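Local coordinates for lasso peptide isopeptidase AtxE2 (Asticcacaulis excentricus, PDB 5TXE), which hydrolyses the isopeptide bond of the threaded lasso peptides astexin-2 and astexin-3, converting them to linear peptides, at residues Asp175-Tyr186 with Arg241-Leu252. The protein carries 1 engineered substitution. Residues are numbered along the deposited sequence; the frame is centred on the assembly and turned at random.
Sequences DVQWLDDNTLIY and RRAATPTEVARL
Leu252 and Ile185 form the apolar heart of this contact, where helix 246-252 lies across one face of the hairpin made by strands 175-178 and 183-186. Leu252 spreads its two methyls over both strands, its CG turned away from the backbone N (chi1 -173°): CD1 meets Gln177 CG at 3.4 Å, while CD2 reaches Ile185 CG1 and the Tyr186 backbone. Ile185 CD1 rests 3.5 Å from Glu248 O, at the helix backbone, and also meets Ala244 CB.

Leu179 wedges between two charged side chains: its CD1 lies 3.5 Å from Glu248 OE2, its CD2 over one face of the Arg251 guanidinium. The same guanidinium donates from NH2 to Leu179 O (3.3 Å), in the carbonyl plane on a lone pair, a long, bent bond (139°), with a weak second bond from NH1. Tyr186 OH sits over the centre of one face of the Arg241 guanidinium, whose NH2 bonds to Glu168 O. A water joins Asp175 OD2, Gln177 NE2 and Leu252 O; Asp175 OD1 pairs with Arg133.

Glu248 ties the helix start to the edge strand. Arg242 grips its carboxylate end-on, NH2 to OE2 at 2.6 Å and NH1 to OE1, and OE1 also accepts from Thr245 N. Glu248 N in turn donates to Thr245 OG1 (3.1 Å), completing a capping box. Were Glu248 an alanine, the Arg242 guanidinium would probably lose its ionic mate, Thr245 N its acceptor and Leu179 CD1 its packing partner.

Far from the catalytic residues, the contact folds the helix back onto this four-stranded blade of the beta-propeller expected of an S9 peptidase: an apolar centre flanked by an arginine-to-carbonyl bond and a bridging water, with the ionic pair inside 241-252 holding Glu248 against Leu179.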
ATOM      1  N   ASP A 175     -12.577  15.288  -7.881  1.00 32.36           N
ATOM      2  CA  ASP A 175     -11.750  16.261  -7.179  1.00 31.24           C
ATOM      3  C   ASP A 175     -12.527  17.569  -7.040  1.00 29.16           C
ATOM      4  O   ASP A 175     -13.490  17.812  -7.754  1.00 27.44           O
ATOM      5  CB  ASP A 175     -10.463  16.567  -7.973  1.00 30.53           C
ATOM      6  CG  ASP A 175      -9.290  16.984  -7.080  1.00 31.25           C
ATOM      7  OD1 ASP A 175      -9.421  17.176  -5.835  1.00 32.95           O
ATOM      8  OD2 ASP A 175      -8.207  17.182  -7.642  1.00 35.77           O
ATOM      9  N   VAL A 176     -12.029  18.407  -6.152  1.00 26.54           N
ATOM     10  CA  VAL A 176     -12.662  19.666  -5.827  1.00 30.88           C
ATOM     11  C   VAL A 176     -11.630  20.642  -5.201  1.00 28.36           C
ATOM     12  O   VAL A 176     -10.710  20.207  -4.503  1.00 30.36           O
ATOM     13  CB  VAL A 176     -13.827  19.398  -4.842  1.00 30.83           C
ATOM     14  CG1 VAL A 176     -13.300  18.821  -3.522  1.00 29.83           C
ATOM     15  CG2 VAL A 176     -14.625  20.673  -4.603  1.00 30.82           C
ATOM     16  N   GLN A 177     -11.776  21.931  -5.479  1.00 30.06           N
ATOM     17  CA  GLN A 177     -11.039  23.006  -4.790  1.00 32.08           C
ATOM     18  C   GLN A 177     -11.976  24.221  -4.628  1.00 31.55           C
ATOM     19  O   GLN A 177     -12.917  24.397  -5.408  1.00 31.17           O
ATOM     20  CB  GLN A 177      -9.854  23.527  -5.612  1.00 34.14           C
ATOM     21  CG  GLN A 177      -8.733  22.562  -5.815  1.00 42.59           C
ATOM     22  CD  GLN A 177      -7.734  22.435  -4.652  1.00 53.23           C
ATOM     23  OE1 GLN A 177      -7.643  23.282  -3.704  1.00 41.86           O
ATOM     24  NE2 GLN A 177      -6.944  21.342  -4.733  1.00 57.36           N
ATOM     25  N   TRP A 178     -11.649  25.074  -3.654  1.00 33.63           N
ATOM     26  CA  TRP A 178     -12.294  26.365  -3.493  1.00 35.17           C
ATOM     27  C   TRP A 178     -11.688  27.371  -4.469  1.00 33.16           C
ATOM     28  O   TRP A 178     -10.476  27.465  -4.568  1.00 37.23           O
ATOM     29  CB  TRP A 178     -12.065  26.856  -2.079  1.00 31.49           C
ATOM     30  CG  TRP A 178     -12.639  25.980  -1.025  1.00 37.05           C
ATOM     31  CD1 TRP A 178     -12.021  24.945  -0.349  1.00 36.89           C
ATOM     32  CD2 TRP A 178     -13.949  26.075  -0.481  1.00 35.17           C
ATOM     33  NE1 TRP A 178     -12.879  24.417   0.579  1.00 34.63           N
ATOM     34  CE2 TRP A 178     -14.068  25.083   0.507  1.00 35.20           C
ATOM     35  CE3 TRP A 178     -15.034  26.932  -0.719  1.00 40.15           C
ATOM     36  CZ2 TRP A 178     -15.221  24.907   1.237  1.00 38.18           C
ATOM     37  CZ3 TRP A 178     -16.186  26.749  -0.008  1.00 42.43           C
ATOM     38  CH2 TRP A 178     -16.269  25.743   0.975  1.00 40.93           C
ATOM     39  N   LEU A 179     -12.529  28.072  -5.219  1.00 35.12           N
ATOM     40  CA  LEU A 179     -12.093  29.245  -5.975  1.00 38.49           C
ATOM     41  C   LEU A 179     -12.162  30.536  -5.103  1.00 41.99           C
ATOM     42  O   LEU A 179     -11.314  31.401  -5.240  1.00 48.58           O
ATOM     43  CB  LEU A 179     -12.879  29.422  -7.254  1.00 39.70           C
ATOM     44  CG  LEU A 179     -12.741  28.326  -8.317  1.00 42.16           C
ATOM     45  CD1 LEU A 179     -13.543  28.661  -9.577  1.00 38.89           C
ATOM     46  CD2 LEU A 179     -11.281  28.124  -8.660  1.00 42.20           C
ATOM     47  N   ASP A 180     -13.140  30.617  -4.208  1.00 41.92           N
ATOM     48  CA  ASP A 180     -13.215  31.623  -3.162  1.00 44.63           C
ATOM     49  C   ASP A 180     -14.115  31.050  -2.081  1.00 48.45           C
ATOM     50  O   ASP A 180     -14.543  29.918  -2.205  1.00 46.26           O
ATOM     51  CB  ASP A 180     -13.725  32.974  -3.710  1.00 48.74           C
ATOM     52  CG  ASP A 180     -15.133  32.905  -4.302  1.00 49.82           C
ATOM     53  OD1 ASP A 180     -16.014  32.233  -3.741  1.00 52.33           O
ATOM     54  OD2 ASP A 180     -15.357  33.513  -5.364  1.00 42.96           O
ATOM     55  N   ASP A 181     -14.453  31.812  -1.048  1.00 46.85           N
ATOM     56  CA  ASP A 181     -15.260  31.270   0.037  1.00 46.27           C
ATOM     57  C   ASP A 181     -16.651  30.692  -0.305  1.00 42.22           C
ATOM     58  O   ASP A 181     -17.199  29.942   0.499  1.00 40.86           O
ATOM     59  CB  ASP A 181     -15.406  32.283   1.162  1.00 50.38           C
ATOM     60  CG  ASP A 181     -14.114  32.479   1.928  1.00 54.50           C
ATOM     61  OD1 ASP A 181     -13.431  31.466   2.251  1.00 56.16           O
ATOM     62  OD2 ASP A 181     -13.796  33.650   2.232  1.00 61.41           O
ATOM     63  N   ASN A 182     -17.191  31.026  -1.467  1.00 39.01           N
ATOM     64  CA  ASN A 182     -18.528  30.626  -1.872  1.00 45.66           C
ATOM     65  C   ASN A 182     -18.556  29.916  -3.207  1.00 43.42           C
ATOM     66  O   ASN A 182     -19.629  29.730  -3.779  1.00 42.03           O
ATOM     67  CB  ASN A 182     -19.412  31.892  -2.008  1.00 53.06           C
ATOM     68  CG  ASN A 182     -19.466  32.682  -0.722  1.00 62.30           C
ATOM     69  OD1 ASN A 182     -20.034  32.208   0.279  1.00 68.66           O
ATOM     70  ND2 ASN A 182     -18.805  33.850  -0.699  1.00 58.12           N
ATOM     71  N   THR A 183     -17.399  29.515  -3.724  1.00 38.93           N
ATOM     72  CA  THR A 183     -17.376  28.971  -5.068  1.00 39.81           C
ATOM     73  C   THR A 183     -16.449  27.770  -5.131  1.00 36.73           C
ATOM     74  O   THR A 183     -15.340  27.825  -4.592  1.00 32.19           O
ATOM     75  CB  THR A 183     -16.883  30.046  -6.022  1.00 42.91           C
ATOM     76  OG1 THR A 183     -17.639  31.253  -5.816  1.00 49.40           O
ATOM     77  CG2 THR A 183     -16.998  29.590  -7.420  1.00 42.33           C
ATOM     78  N   LEU A 184     -16.910  26.684  -5.765  1.00 35.07           N
ATOM     79  CA  LEU A 184     -16.151  25.427  -5.822  1.00 34.13           C
ATOM     80  C   LEU A 184     -16.020  25.041  -7.257  1.00 32.08           C
ATOM     81  O   LEU A 184     -16.975  25.123  -8.029  1.00 32.56           O
ATOM     82  CB  LEU A 184     -16.864  24.275  -5.070  1.00 34.96           C
ATOM     83  CG  LEU A 184     -16.986  24.357  -3.561  1.00 35.42           C
ATOM     84  CD1 LEU A 184     -17.951  23.285  -3.085  1.00 36.64           C
ATOM     85  CD2 LEU A 184     -15.640  24.152  -2.903  1.00 36.56           C
ATOM     86  N   ILE A 185     -14.844  24.551  -7.593  1.00 29.94           N
ATOM     87  CA  ILE A 185     -14.655  23.918  -8.892  1.00 32.12           C
ATOM     88  C   ILE A 185     -14.462  22.408  -8.683  1.00 29.09           C
ATOM     89  O   ILE A 185     -13.848  21.978  -7.719  1.00 26.47           O
ATOM     90  CB  ILE A 185     -13.441  24.518  -9.634  1.00 29.99           C
ATOM     91  CG1 ILE A 185     -13.279  23.837 -10.963  1.00 31.14           C
ATOM     92  CG2 ILE A 185     -12.167  24.383  -8.819  1.00 29.36           C
ATOM     93  CD1 ILE A 185     -12.327  24.559 -11.893  1.00 36.34           C
ATOM     94  N   TYR A 186     -15.013  21.620  -9.575  1.00 30.24           N
ATOM     95  CA  TYR A 186     -14.985  20.185  -9.420  1.00 27.82           C
ATOM     96  C   TYR A 186     -14.955  19.492 -10.748  1.00 28.24           C
ATOM     97  O   TYR A 186     -15.306  20.075 -11.777  1.00 29.67           O
ATOM     98  CB  TYR A 186     -16.195  19.699  -8.631  1.00 30.04           C
ATOM     99  CG  TYR A 186     -17.544  19.786  -9.346  1.00 31.13           C
ATOM    100  CD1 TYR A 186     -18.329  20.948  -9.312  1.00 34.14           C
ATOM    101  CD2 TYR A 186     -18.082  18.686  -9.980  1.00 37.20           C
ATOM    102  CE1 TYR A 186     -19.601  21.020  -9.915  1.00 34.08           C
ATOM    103  CE2 TYR A 186     -19.354  18.764 -10.587  1.00 38.02           C
ATOM    104  CZ  TYR A 186     -20.102  19.942 -10.543  1.00 35.45           C
ATOM    105  OH  TYR A 186     -21.357  19.990 -11.137  1.00 43.31           O
ATOM    106  N   ARG A 241     -24.444  26.679 -11.552  1.00 45.68           N
ATOM    107  CA  ARG A 241     -23.283  26.056 -12.111  1.00 51.19           C
ATOM    108  C   ARG A 241     -22.966  26.697 -13.428  1.00 53.78           C
ATOM    109  O   ARG A 241     -23.887  26.985 -14.204  1.00 53.60           O
ATOM    110  CB  ARG A 241     -23.590  24.605 -12.445  1.00 52.05           C
ATOM    111  CG  ARG A 241     -23.398  23.668 -11.279  1.00 63.12           C
ATOM    112  CD  ARG A 241     -24.519  22.654 -11.117  1.00 72.49           C
ATOM    113  NE  ARG A 241     -24.262  21.760  -9.982  1.00 79.39           N
ATOM    114  CZ  ARG A 241     -24.702  20.515  -9.879  1.00 81.85           C
ATOM    115  NH1 ARG A 241     -25.406  19.945 -10.842  1.00 84.05           N
ATOM    116  NH2 ARG A 241     -24.411  19.835  -8.794  1.00 82.84           N
ATOM    117  N   ARG A 242     -21.683  26.773 -13.738  1.00 49.51           N
ATOM    118  CA  ARG A 242     -21.234  27.307 -15.025  1.00 53.94           C
ATOM    119  C   ARG A 242     -19.960  26.582 -15.454  1.00 52.41           C
ATOM    120  O   ARG A 242     -19.330  25.897 -14.645  1.00 45.62           O
ATOM    121  CB  ARG A 242     -20.951  28.798 -14.864  1.00 54.86           C
ATOM    122  CG  ARG A 242     -19.846  29.102 -13.850  1.00 54.88           C
ATOM    123  CD  ARG A 242     -19.314  30.540 -13.950  1.00 50.29           C
ATOM    124  NE  ARG A 242     -18.370  30.907 -12.880  1.00 48.78           N
ATOM    125  CZ  ARG A 242     -17.056  30.656 -12.921  1.00 50.46           C
ATOM    126  NH1 ARG A 242     -16.511  30.020 -13.966  1.00 54.79           N
ATOM    127  NH2 ARG A 242     -16.286  31.005 -11.911  1.00 48.20           N
ATOM    128  N   ALA A 243     -19.566  26.749 -16.708  1.00 50.15           N
ATOM    129  CA  ALA A 243     -18.333  26.139 -17.167  1.00 50.44           C
ATOM    130  C   ALA A 243     -17.175  26.827 -16.456  1.00 46.05           C
ATOM    131  O   ALA A 243     -17.297  27.993 -16.060  1.00 40.46           O
ATOM    132  CB  ALA A 243     -18.169  26.289 -18.654  1.00 54.75           C
ATOM    133  N   ALA A 244     -16.081  26.086 -16.255  1.00 41.43           N
ATOM    134  CA  ALA A 244     -14.868  26.671 -15.671  1.00 44.81           C
ATOM    135  C   ALA A 244     -14.101  27.470 -16.725  1.00 43.30           C
ATOM    136  O   ALA A 244     -14.194  27.165 -17.864  1.00 46.63           O
ATOM    137  CB  ALA A 244     -13.997  25.569 -15.111  1.00 43.27           C
ATOM    138  N   THR A 245     -13.347  28.478 -16.335  1.00 48.49           N
ATOM    139  CA  THR A 245     -12.375  29.111 -17.252  1.00 52.79           C
ATOM    140  C   THR A 245     -11.067  28.357 -17.217  1.00 55.78           C
ATOM    141  O   THR A 245     -10.753  27.757 -16.192  1.00 50.99           O
ATOM    142  CB  THR A 245     -12.045  30.549 -16.830  1.00 49.68           C
ATOM    143  OG1 THR A 245     -11.247  30.542 -15.647  1.00 53.16           O
ATOM    144  CG2 THR A 245     -13.306  31.338 -16.538  1.00 53.12           C
ATOM    145  N   PRO A 246     -10.251  28.441 -18.293  1.00 61.07           N
ATOM    146  CA  PRO A 246      -8.941  27.729 -18.333  1.00 56.65           C
ATOM    147  C   PRO A 246      -8.038  27.992 -17.157  1.00 54.76           C
ATOM    148  O   PRO A 246      -7.287  27.141 -16.728  1.00 57.70           O
ATOM    149  CB  PRO A 246      -8.322  28.246 -19.610  1.00 60.13           C
ATOM    150  CG  PRO A 246      -9.534  28.456 -20.510  1.00 63.47           C
ATOM    151  CD  PRO A 246     -10.552  29.076 -19.586  1.00 64.03           C
ATOM    152  N   THR A 247      -8.159  29.179 -16.623  1.00 53.94           N
ATOM    153  CA  THR A 247      -7.426  29.601 -15.458  1.00 57.40           C
ATOM    154  C   THR A 247      -7.860  28.862 -14.189  1.00 55.31           C
ATOM    155  O   THR A 247      -7.032  28.365 -13.374  1.00 49.15           O
ATOM    156  CB  THR A 247      -7.760  31.109 -15.245  1.00 64.71           C
ATOM    157  OG1 THR A 247      -7.908  31.743 -16.533  1.00 62.92           O
ATOM    158  CG2 THR A 247      -6.722  31.806 -14.374  1.00 63.29           C
ATOM    159  N   GLU A 248      -9.173  28.870 -13.989  1.00 49.76           N
ATOM    160  CA  GLU A 248      -9.801  28.079 -12.934  1.00 51.74           C
ATOM    161  C   GLU A 248      -9.483  26.571 -13.020  1.00 43.82           C
ATOM    162  O   GLU A 248      -9.145  25.921 -12.025  1.00 40.50           O
ATOM    163  CB  GLU A 248     -11.300  28.275 -13.010  1.00 49.83           C
ATOM    164  CG  GLU A 248     -11.694  29.664 -12.524  1.00 48.79           C
ATOM    165  CD  GLU A 248     -13.130  29.971 -12.857  1.00 48.38           C
ATOM    166  OE1 GLU A 248     -13.687  29.292 -13.740  1.00 48.17           O
ATOM    167  OE2 GLU A 248     -13.711  30.861 -12.232  1.00 50.57           O
ATOM    168  N   VAL A 249      -9.579  26.043 -14.232  1.00 40.64           N
ATOM    169  CA  VAL A 249      -9.253  24.682 -14.498  1.00 44.21           C
ATOM    170  C   VAL A 249      -7.822  24.354 -14.097  1.00 49.63           C
ATOM    171  O   VAL A 249      -7.601  23.373 -13.362  1.00 50.28           O
ATOM    172  CB  VAL A 249      -9.430  24.357 -15.961  1.00 43.79           C
ATOM    173  CG1 VAL A 249      -8.755  23.027 -16.275  1.00 47.03           C
ATOM    174  CG2 VAL A 249     -10.906  24.326 -16.337  1.00 47.20           C
ATOM    175  N   ALA A 250      -6.852  25.134 -14.559  1.00 49.13           N
ATOM    176  CA  ALA A 250      -5.475  24.888 -14.109  1.00 52.37           C
ATOM    177  C   ALA A 250      -5.340  24.943 -12.567  1.00 49.28           C
ATOM    178  O   ALA A 250      -4.585  24.170 -11.989  1.00 51.94           O
ATOM    179  CB  ALA A 250      -4.523  25.839 -14.802  1.00 59.58           C
ATOM    180  N   ARG A 251      -6.085  25.804 -11.870  1.00 54.92           N
ATOM    181  CA  ARG A 251      -6.035  25.782 -10.361  1.00 59.37           C
ATOM    182  C   ARG A 251      -6.465  24.419  -9.759  1.00 57.84           C
ATOM    183  O   ARG A 251      -6.170  24.101  -8.595  1.00 51.55           O
ATOM    184  CB  ARG A 251      -6.838  26.924  -9.669  1.00 66.70           C
ATOM    185  CG  ARG A 251      -5.973  27.768  -8.713  1.00 76.24           C
ATOM    186  CD  ARG A 251      -6.654  28.563  -7.600  1.00 82.71           C
ATOM    187  NE  ARG A 251      -7.630  29.540  -8.094  1.00 88.68           N
ATOM    188  CZ  ARG A 251      -8.412  30.275  -7.293  1.00 85.83           C
ATOM    189  NH1 ARG A 251      -8.341  30.136  -5.963  1.00 81.81           N
ATOM    190  NH2 ARG A 251      -9.281  31.141  -7.815  1.00 72.60           N
ATOM    191  N   LEU A 252      -7.205  23.629 -10.532  1.00 54.71           N
ATOM    192  CA  LEU A 252      -7.559  22.296 -10.103  1.00 52.18           C
ATOM    193  C   LEU A 252      -6.599  21.246 -10.690  1.00 48.07           C
ATOM    194  O   LEU A 252      -6.192  20.352  -9.976  1.00 44.88           O
ATOM    195  CB  LEU A 252      -9.038  21.985 -10.438  1.00 48.81           C
ATOM    196  CG  LEU A 252      -9.677  20.681  -9.917  1.00 45.62           C
ATOM    197  CD1 LEU A 252      -9.649  20.625  -8.431  1.00 49.38           C
ATOM    198  CD2 LEU A 252     -11.113  20.522 -10.348  1.00 48.96           C
TER
HETATM  199  O   HOH W   1      -6.617  19.544  -7.203  1.00 48.71           O